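Local coordinates for adenylosuccinate lyase (Francisella tularensis subsp. tularensis SCHU S4, PDB 4EEI) that cleaves adenylosuccinate to AMP and fumarate in purine biosynthesis, and probably also splits succinylaminoimidazole carboxamide ribotide of the IMP pathway, at the interface of chains A and B and the interface of chains A and C. Coordinates in Å, arbitrary orientation; residue numbers count along the deposited sequence, not the author numbering. Chains: chain A/B/C, Adenylosuccinate lyase.

Contact 1: the interface of chains A and B. Residues chain A 231, 234-235, 238; chain B 295-298.
B:Val296 is the centre of this contact. It sits in the loop after helix 272-293 of chain B and packs on helix 217-244 of chain A. Its CG1 methyl, anti to the backbone N (chi1 -171°), touches the CG methylene of A:Glu234 at 3.8 Å. The same methyl meets CG2 of A:Val238 at 3.9 Å, one helical turn further on. CG2 of B:Val296 lies over the carboxylate carbon CD of A:Glu234. Both chain A side chains cross the valine at about a right angle. The extended A:Glu234 thus lends its aliphatic stem to the packing. At one end CB of A:Ser231 meets CB of B:Cys295 at 3.8 Å. At the other, A:Val238 CG1 approaches the CD1 atom of the B:Trp298 indole at 4.1 Å.

Polar links between the chains run through water. A:Arg235 leaves the helix with CG anti to the backbone N (chi1 -172°) and bends at chi3 (72°). Its CD passes the B:Cys295 carbonyl, and its guanidinium NH2 reaches one water. A second water bonds to the backbone O of A:Arg235. Both waters also bond to the B:Leu297 backbone O, the second at 2.6 Å from that oxygen.

Contact 2: the interface of chains A and C. Residues chain A 139, 141-144, 248; chain C 244-247, 249, 269-271.
The tight part of this contact is where C:Ser246 and C:Asp247, just past helix 217-244 of chain C, meet the hairpin of strands 135-140 and 143-149 of chain A. A:Met143, bent at chi2 and chi3, is a deeply buried thioether wedged between C:His244 and C:Lys269-C:Asn270, its SD 3.1 Å from C:His244 O. C:Ser246 CB sits over the centre of the A:Phe144 ring, 3.3 Å from its centroid, a CH-pi contact. Its OG, anti to the carbonyl carbon, accepts the backbone N-H of A:Phe144 at 2.8 Å. Its own N-H goes to the A:Gly142 carbonyl O, from above the carbonyl plane.

C:Asp247 stands with its carboxylate nearly upright to the A:Phe144 ring (87°). A:Arg139 grips it side-on in a salt bridge: NE to OD1 at 2.9 Å and NH2 to OD2 at 3.0 Å, both on syn lone pairs. C:Arg245 gives NE and NH2 to OD1 alone, from above the carboxylate plane. The three donors on OD1 probably favour the ionised carboxylate, whose charge would partly offset the repulsion between A:Arg139 and C:Arg245.

The other flank has looser, mainly van der Waals contacts. A:His141, an AMP-binding residue and by family the likely general acid, packs its CB on C:Pro271 CD of the fumarate lyase signature loop. It crosses C:Asn270 obliquely, with CD2 3.7 Å from the amide CG. C:Phe249 is more distant, its CE1 4.4 Å from the A:Met143 CE methyl.

Contact 3: the interface of chains A and B. Residues chain A 160, 224, 227-228, 231, 285, 288; chain B 217, 220-221, 224, 292, 295.
Apolar packing comes first. A:Leu228 and B:Leu292 bury the most surface here. A:Leu228, on helix 217-244, turns its CD2 methyl into CB of B:Ala220 at 3.6 Å. The same methyl meets CD2 of B:Leu292 at 3.7 Å. Its CD1 branch lies on CA of B:Lys221, on the opposing copy of the helix. B:Leu292 lies near the end of helix 272-293. It slides antiparallel past A:Arg285, whose CD touches its CB.

A direct hydrogen bond joins the chains. A:Ser231 OG, beside its own backbone N (chi1 -82°), donates to the backbone O of B:Leu292 at 2.8 Å. It comes from above the carbonyl plane, near the end of that helix.

Two acidic groups also meet. A:Glu160 and B:Asp217 slide past each other with carboxylate planes 23° apart. A:Glu160 OE2 and B:Asp217 OD2 are 3.7 Å apart, so the charges may raise each other's pKa.

Water completes the contact around the two-fold axis. A:Ser224 OG bonds to a water that also bonds to B:Ser224 O, and B:Ser224 OG and A:Ser224 O share another. B:Ser224 OG is also fixed within its own helix, donating to the B:Ala220 backbone O at 3.0 Å.

Contact 1: the interface of chains A and B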
# COMPACT_ATOMS: atom_id res chain seq x y z
N SER A 231 0.80 -13.29 4.52
CA SER A 231 1.88 -13.10 5.48
C SER A 231 2.30 -14.43 6.08
O SER A 231 3.48 -14.64 6.38
CB SER A 231 1.47 -12.13 6.58
OG SER A 231 1.64 -10.80 6.14
N GLU A 234 4.42 -16.16 3.38
CA GLU A 234 5.73 -15.52 3.27
C GLU A 234 6.63 -15.83 4.46
O GLU A 234 7.82 -16.10 4.29
CB GLU A 234 5.59 -14.00 3.08
CG GLU A 234 6.92 -13.30 2.85
CD GLU A 234 6.78 -11.86 2.38
OE1 GLU A 234 5.66 -11.44 2.02
OE2 GLU A 234 7.81 -11.15 2.35
N ARG A 235 6.09 -15.80 5.67
CA ARG A 235 6.90 -16.12 6.84
C ARG A 235 7.42 -17.56 6.77
O ARG A 235 8.56 -17.83 7.12
CB ARG A 235 6.10 -15.89 8.14
CG ARG A 235 6.96 -16.02 9.40
CD ARG A 235 6.16 -15.69 10.65
NE ARG A 235 5.17 -16.72 11.01
CZ ARG A 235 5.38 -17.66 11.93
NH1 ARG A 235 4.43 -18.54 12.20
NH2 ARG A 235 6.54 -17.72 12.58
N VAL A 238 10.07 -17.79 3.93
CA VAL A 238 11.32 -17.17 4.36
C VAL A 238 12.10 -18.09 5.30
O VAL A 238 13.33 -18.23 5.17
CB VAL A 238 11.06 -15.78 4.97
CG1 VAL A 238 12.29 -15.25 5.69
CG2 VAL A 238 10.65 -14.81 3.87
N CYS B 295 4.79 -9.15 10.23
CA CYS B 295 4.60 -10.58 10.49
C CYS B 295 5.80 -11.41 10.05
O CYS B 295 6.09 -12.47 10.62
CB CYS B 295 3.37 -11.10 9.72
SG CYS B 295 1.77 -10.52 10.35
N VAL B 296 6.48 -10.96 9.01
CA VAL B 296 7.50 -11.80 8.37
C VAL B 296 8.82 -11.70 9.12
O VAL B 296 9.81 -11.17 8.61
CB VAL B 296 7.66 -11.43 6.88
CG1 VAL B 296 8.54 -12.43 6.17
CG2 VAL B 296 6.29 -11.40 6.19
N LEU B 297 8.84 -12.24 10.35
CA LEU B 297 10.04 -12.19 11.19
C LEU B 297 10.97 -13.37 10.94
O LEU B 297 10.52 -14.48 10.61
CB LEU B 297 9.64 -12.13 12.67
CG LEU B 297 8.77 -10.92 13.04
CD1 LEU B 297 8.46 -10.92 14.53
CD2 LEU B 297 9.46 -9.61 12.64
N TRP B 298 12.27 -13.15 11.12
CA TRP B 298 13.26 -14.18 10.87
C TRP B 298 13.34 -15.16 12.01
O TRP B 298 13.54 -14.77 13.17
CB TRP B 298 14.62 -13.56 10.61
CG TRP B 298 14.74 -12.90 9.26
CD1 TRP B 298 13.71 -12.58 8.38
CD2 TRP B 298 15.97 -12.45 8.58
NE1 TRP B 298 14.20 -11.98 7.25
CE2 TRP B 298 15.55 -11.87 7.31
CE3 TRP B 298 17.32 -12.46 8.90
CZ2 TRP B 298 16.45 -11.35 6.41
CZ3 TRP B 298 18.22 -11.93 7.98
CH2 TRP B 298 17.80 -11.38 6.77
O HOH W 1 10.32 -15.97 8.50
O HOH W 2 9.17 -16.62 11.96

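Contact 2: the interface of chains A and C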
# COMPACT_ATOMS: atom_id res chain seq x y z
N ARG A 139 17.21 -19.31 16.86
CA ARG A 139 17.96 -18.11 16.52
C ARG A 139 17.14 -16.85 16.74
O ARG A 139 15.98 -16.78 16.36
CB ARG A 139 18.37 -18.16 15.05
CG ARG A 139 19.44 -19.20 14.72
CD ARG A 139 19.70 -19.21 13.22
NE ARG A 139 20.56 -20.32 12.81
CZ ARG A 139 20.11 -21.55 12.59
NH1 ARG A 139 18.82 -21.83 12.75
NH2 ARG A 139 20.95 -22.50 12.20
N HIS A 141 17.55 -12.64 16.00
CA HIS A 141 18.36 -11.71 15.21
C HIS A 141 19.30 -12.49 14.29
O HIS A 141 20.33 -11.98 13.87
CB HIS A 141 19.21 -10.76 16.07
CG HIS A 141 18.49 -10.14 17.22
ND1 HIS A 141 17.53 -9.16 17.06
CD2 HIS A 141 18.61 -10.33 18.56
CE1 HIS A 141 17.09 -8.78 18.25
NE2 HIS A 141 17.73 -9.48 19.18
N GLY A 142 18.93 -13.73 13.99
CA GLY A 142 19.77 -14.59 13.17
C GLY A 142 20.92 -15.20 13.95
O GLY A 142 21.74 -15.90 13.38
N MET A 143 20.96 -14.95 15.26
CA MET A 143 22.06 -15.41 16.10
C MET A 143 21.63 -16.57 17.00
O MET A 143 20.49 -16.61 17.47
CB MET A 143 22.61 -14.27 16.96
CG MET A 143 22.74 -12.94 16.23
SD MET A 143 23.84 -13.04 14.81
CE MET A 143 25.42 -13.28 15.62
N PHE A 144 22.53 -17.52 17.22
CA PHE A 144 22.21 -18.68 18.04
C PHE A 144 21.81 -18.20 19.43
O PHE A 144 22.48 -17.35 20.01
CB PHE A 144 23.42 -19.60 18.18
CG PHE A 144 23.86 -20.23 16.89
CD1 PHE A 144 22.96 -20.48 15.87
CD2 PHE A 144 25.19 -20.57 16.69
CE1 PHE A 144 23.37 -21.06 14.69
CE2 PHE A 144 25.61 -21.16 15.51
CZ PHE A 144 24.69 -21.40 14.51
N VAL A 248 23.72 -22.50 6.11
CA VAL A 248 23.00 -23.30 7.09
C VAL A 248 22.74 -24.74 6.65
O VAL A 248 23.09 -25.69 7.35
CB VAL A 248 21.66 -22.65 7.45
CG1 VAL A 248 21.02 -23.36 8.63
CG2 VAL A 248 21.85 -21.17 7.75
N HIS C 244 25.54 -11.16 9.13
CA HIS C 244 25.77 -11.08 10.57
C HIS C 244 25.33 -12.37 11.28
O HIS C 244 25.75 -12.64 12.39
CB HIS C 244 25.01 -9.86 11.12
CG HIS C 244 25.47 -9.39 12.46
ND1 HIS C 244 25.77 -10.24 13.50
CD2 HIS C 244 25.66 -8.13 12.94
CE1 HIS C 244 26.13 -9.53 14.56
NE2 HIS C 244 26.07 -8.24 14.24
N ARG C 245 24.48 -13.17 10.64
CA ARG C 245 23.92 -14.35 11.31
C ARG C 245 25.01 -15.35 11.74
O ARG C 245 26.07 -15.42 11.11
CB ARG C 245 22.83 -15.03 10.46
CG ARG C 245 23.33 -15.70 9.19
CD ARG C 245 22.19 -16.40 8.43
NE ARG C 245 21.67 -17.53 9.20
CZ ARG C 245 20.38 -17.88 9.27
NH1 ARG C 245 19.46 -17.20 8.60
NH2 ARG C 245 20.02 -18.91 10.02
N SER C 246 24.75 -16.09 12.83
CA SER C 246 25.75 -17.00 13.40
C SER C 246 26.34 -17.97 12.38
O SER C 246 27.52 -18.29 12.45
CB SER C 246 25.15 -17.82 14.55
OG SER C 246 24.85 -17.01 15.66
N ASP C 247 25.49 -18.45 11.47
CA ASP C 247 25.90 -19.39 10.44
C ASP C 247 26.92 -18.80 9.47
O ASP C 247 27.85 -19.49 9.05
CB ASP C 247 24.68 -19.92 9.69
CG ASP C 247 23.57 -20.37 10.62
OD1 ASP C 247 22.69 -19.55 10.95
OD2 ASP C 247 23.58 -21.55 11.04
N PHE C 249 28.36 -15.23 9.78
CA PHE C 249 29.29 -14.50 10.65
C PHE C 249 30.44 -13.80 9.91
O PHE C 249 31.58 -13.85 10.36
CB PHE C 249 29.85 -15.41 11.75
CG PHE C 249 30.19 -14.67 13.02
CD1 PHE C 249 29.37 -13.65 13.48
CD2 PHE C 249 31.32 -14.99 13.74
CE1 PHE C 249 29.68 -12.97 14.64
CE2 PHE C 249 31.63 -14.31 14.90
CZ PHE C 249 30.81 -13.30 15.35
N LYS C 269 26.61 -9.65 20.34
CA LYS C 269 26.72 -9.33 18.92
C LYS C 269 25.44 -9.75 18.21
O LYS C 269 25.10 -10.94 18.17
CB LYS C 269 27.93 -10.03 18.30
CG LYS C 269 29.27 -9.45 18.71
CD LYS C 269 30.41 -10.20 18.04
CE LYS C 269 31.75 -9.56 18.35
NZ LYS C 269 32.31 -10.03 19.65
N ASN C 270 24.80 -8.67 17.77
CA ASN C 270 23.53 -8.75 17.04
C ASN C 270 23.43 -7.66 15.97
O ASN C 270 23.86 -6.54 16.21
CB ASN C 270 22.35 -8.64 18.01
CG ASN C 270 22.26 -9.82 18.96
OD1 ASN C 270 22.21 -10.97 18.54
ND2 ASN C 270 22.23 -9.52 20.25
N PRO C 271 22.63 -7.92 14.95
CA PRO C 271 22.41 -6.81 14.01
C PRO C 271 21.21 -5.96 14.42
O PRO C 271 20.29 -5.78 13.63
CB PRO C 271 22.11 -7.53 12.68
CG PRO C 271 21.49 -8.84 13.10
CD PRO C 271 22.19 -9.22 14.40

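Contact 3: the interface of chains A and B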
# COMPACT_ATOMS: atom_id res chain seq x y z
N GLU A 160 -0.73 -20.99 12.85
CA GLU A 160 -1.04 -19.70 12.24
C GLU A 160 -1.99 -19.91 11.07
O GLU A 160 -2.97 -19.19 10.91
CB GLU A 160 0.24 -18.99 11.76
CG GLU A 160 -0.06 -17.67 11.04
CD GLU A 160 1.17 -16.93 10.52
OE1 GLU A 160 2.30 -17.49 10.58
OE2 GLU A 160 1.00 -15.77 10.06
N SER A 224 -8.91 -9.16 3.03
CA SER A 224 -8.06 -8.89 4.19
C SER A 224 -7.59 -10.19 4.82
O SER A 224 -6.42 -10.32 5.17
CB SER A 224 -8.79 -8.02 5.22
OG SER A 224 -8.91 -6.68 4.77
N GLY A 227 -4.98 -11.50 2.79
CA GLY A 227 -3.75 -10.76 3.05
C GLY A 227 -2.98 -11.34 4.24
O GLY A 227 -1.75 -11.44 4.21
N LEU A 228 -3.70 -11.70 5.29
CA LEU A 228 -3.07 -12.30 6.46
C LEU A 228 -2.52 -13.67 6.09
O LEU A 228 -1.43 -14.06 6.53
CB LEU A 228 -4.08 -12.41 7.60
CG LEU A 228 -4.59 -11.10 8.18
CD1 LEU A 228 -5.91 -11.30 8.94
CD2 LEU A 228 -3.54 -10.51 9.11
N SER A 231 0.80 -13.29 4.52
CA SER A 231 1.88 -13.10 5.48
C SER A 231 2.30 -14.43 6.08
O SER A 231 3.48 -14.64 6.38
CB SER A 231 1.47 -12.13 6.58
OG SER A 231 1.64 -10.80 6.14
N ARG A 285 -0.90 -9.64 -1.06
CA ARG A 285 -0.87 -8.47 -0.19
C ARG A 285 -1.25 -7.18 -0.91
O ARG A 285 -1.95 -6.34 -0.35
CB ARG A 285 0.50 -8.36 0.51
CG ARG A 285 0.68 -7.12 1.36
CD ARG A 285 1.86 -7.31 2.34
NE ARG A 285 3.13 -7.60 1.67
CZ ARG A 285 3.71 -8.81 1.67
NH1 ARG A 285 3.14 -9.83 2.28
NH2 ARG A 285 4.87 -8.99 1.04
N VAL A 288 -5.13 -5.96 -1.05
CA VAL A 288 -5.83 -5.50 0.14
C VAL A 288 -6.25 -4.03 -0.01
O VAL A 288 -7.41 -3.68 0.24
CB VAL A 288 -4.98 -5.75 1.41
CG1 VAL A 288 -5.59 -5.07 2.64
CG2 VAL A 288 -4.85 -7.26 1.67
N ASP B 217 0.77 -11.86 13.58
CA ASP B 217 -0.48 -11.90 12.81
C ASP B 217 -1.69 -11.54 13.67
O ASP B 217 -2.75 -11.17 13.14
CB ASP B 217 -0.70 -13.26 12.10
CG ASP B 217 -0.83 -14.42 13.09
OD1 ASP B 217 -1.96 -14.90 13.33
OD2 ASP B 217 0.21 -14.87 13.61
N ALA B 220 -1.74 -7.88 13.32
CA ALA B 220 -2.11 -7.61 11.93
C ALA B 220 -3.60 -7.80 11.70
O ALA B 220 -4.24 -7.04 10.97
CB ALA B 220 -1.29 -8.47 10.97
N LYS B 221 -4.17 -8.84 12.31
CA LYS B 221 -5.60 -9.07 12.21
C LYS B 221 -6.39 -7.90 12.77
O LYS B 221 -7.35 -7.44 12.15
CB LYS B 221 -5.99 -10.37 12.91
CG LYS B 221 -7.51 -10.61 12.94
CD LYS B 221 -7.87 -12.01 13.45
CE LYS B 221 -9.40 -12.17 13.55
NZ LYS B 221 -9.82 -13.56 13.94
N SER B 224 -6.09 -4.88 10.56
CA SER B 224 -6.90 -5.12 9.36
C SER B 224 -8.35 -4.73 9.62
O SER B 224 -8.98 -4.09 8.78
CB SER B 224 -6.80 -6.58 8.90
OG SER B 224 -5.54 -6.85 8.32
N LEU B 292 1.09 -6.11 8.25
CA LEU B 292 1.25 -7.31 7.45
C LEU B 292 2.73 -7.63 7.27
O LEU B 292 3.15 -8.79 7.42
CB LEU B 292 0.56 -7.18 6.09
CG LEU B 292 -0.97 -7.22 6.10
CD1 LEU B 292 -1.53 -6.98 4.69
CD2 LEU B 292 -1.48 -8.56 6.66
N CYS B 295 4.79 -9.15 10.23
CA CYS B 295 4.60 -10.58 10.49
C CYS B 295 5.80 -11.41 10.05
O CYS B 295 6.09 -12.47 10.62
CB CYS B 295 3.37 -11.10 9.72
SG CYS B 295 1.77 -10.52 10.35
O HOH W 3 -5.17 -7.76 5.66
O HOH W 4 -7.86 -4.44 6.14

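Contacts 1 and 3 are neighbouring parts of the A-B interface, with C-alpha centres about 11 Å apart. They share A:Ser231 and B:Cys295. Helix 217-244 of chain A runs through both. Contact 2 joins chain A to chain C, about 17 Å from contact 1 and 27 Å from contact 3. The same helix recurs there: its last residue and the loop after it supply much of the chain C side. One element therefore serves two interfaces of the deposited tetramer. This agrees with the fumarase family, whose tetramers have a helical core and active sites built from three subunits.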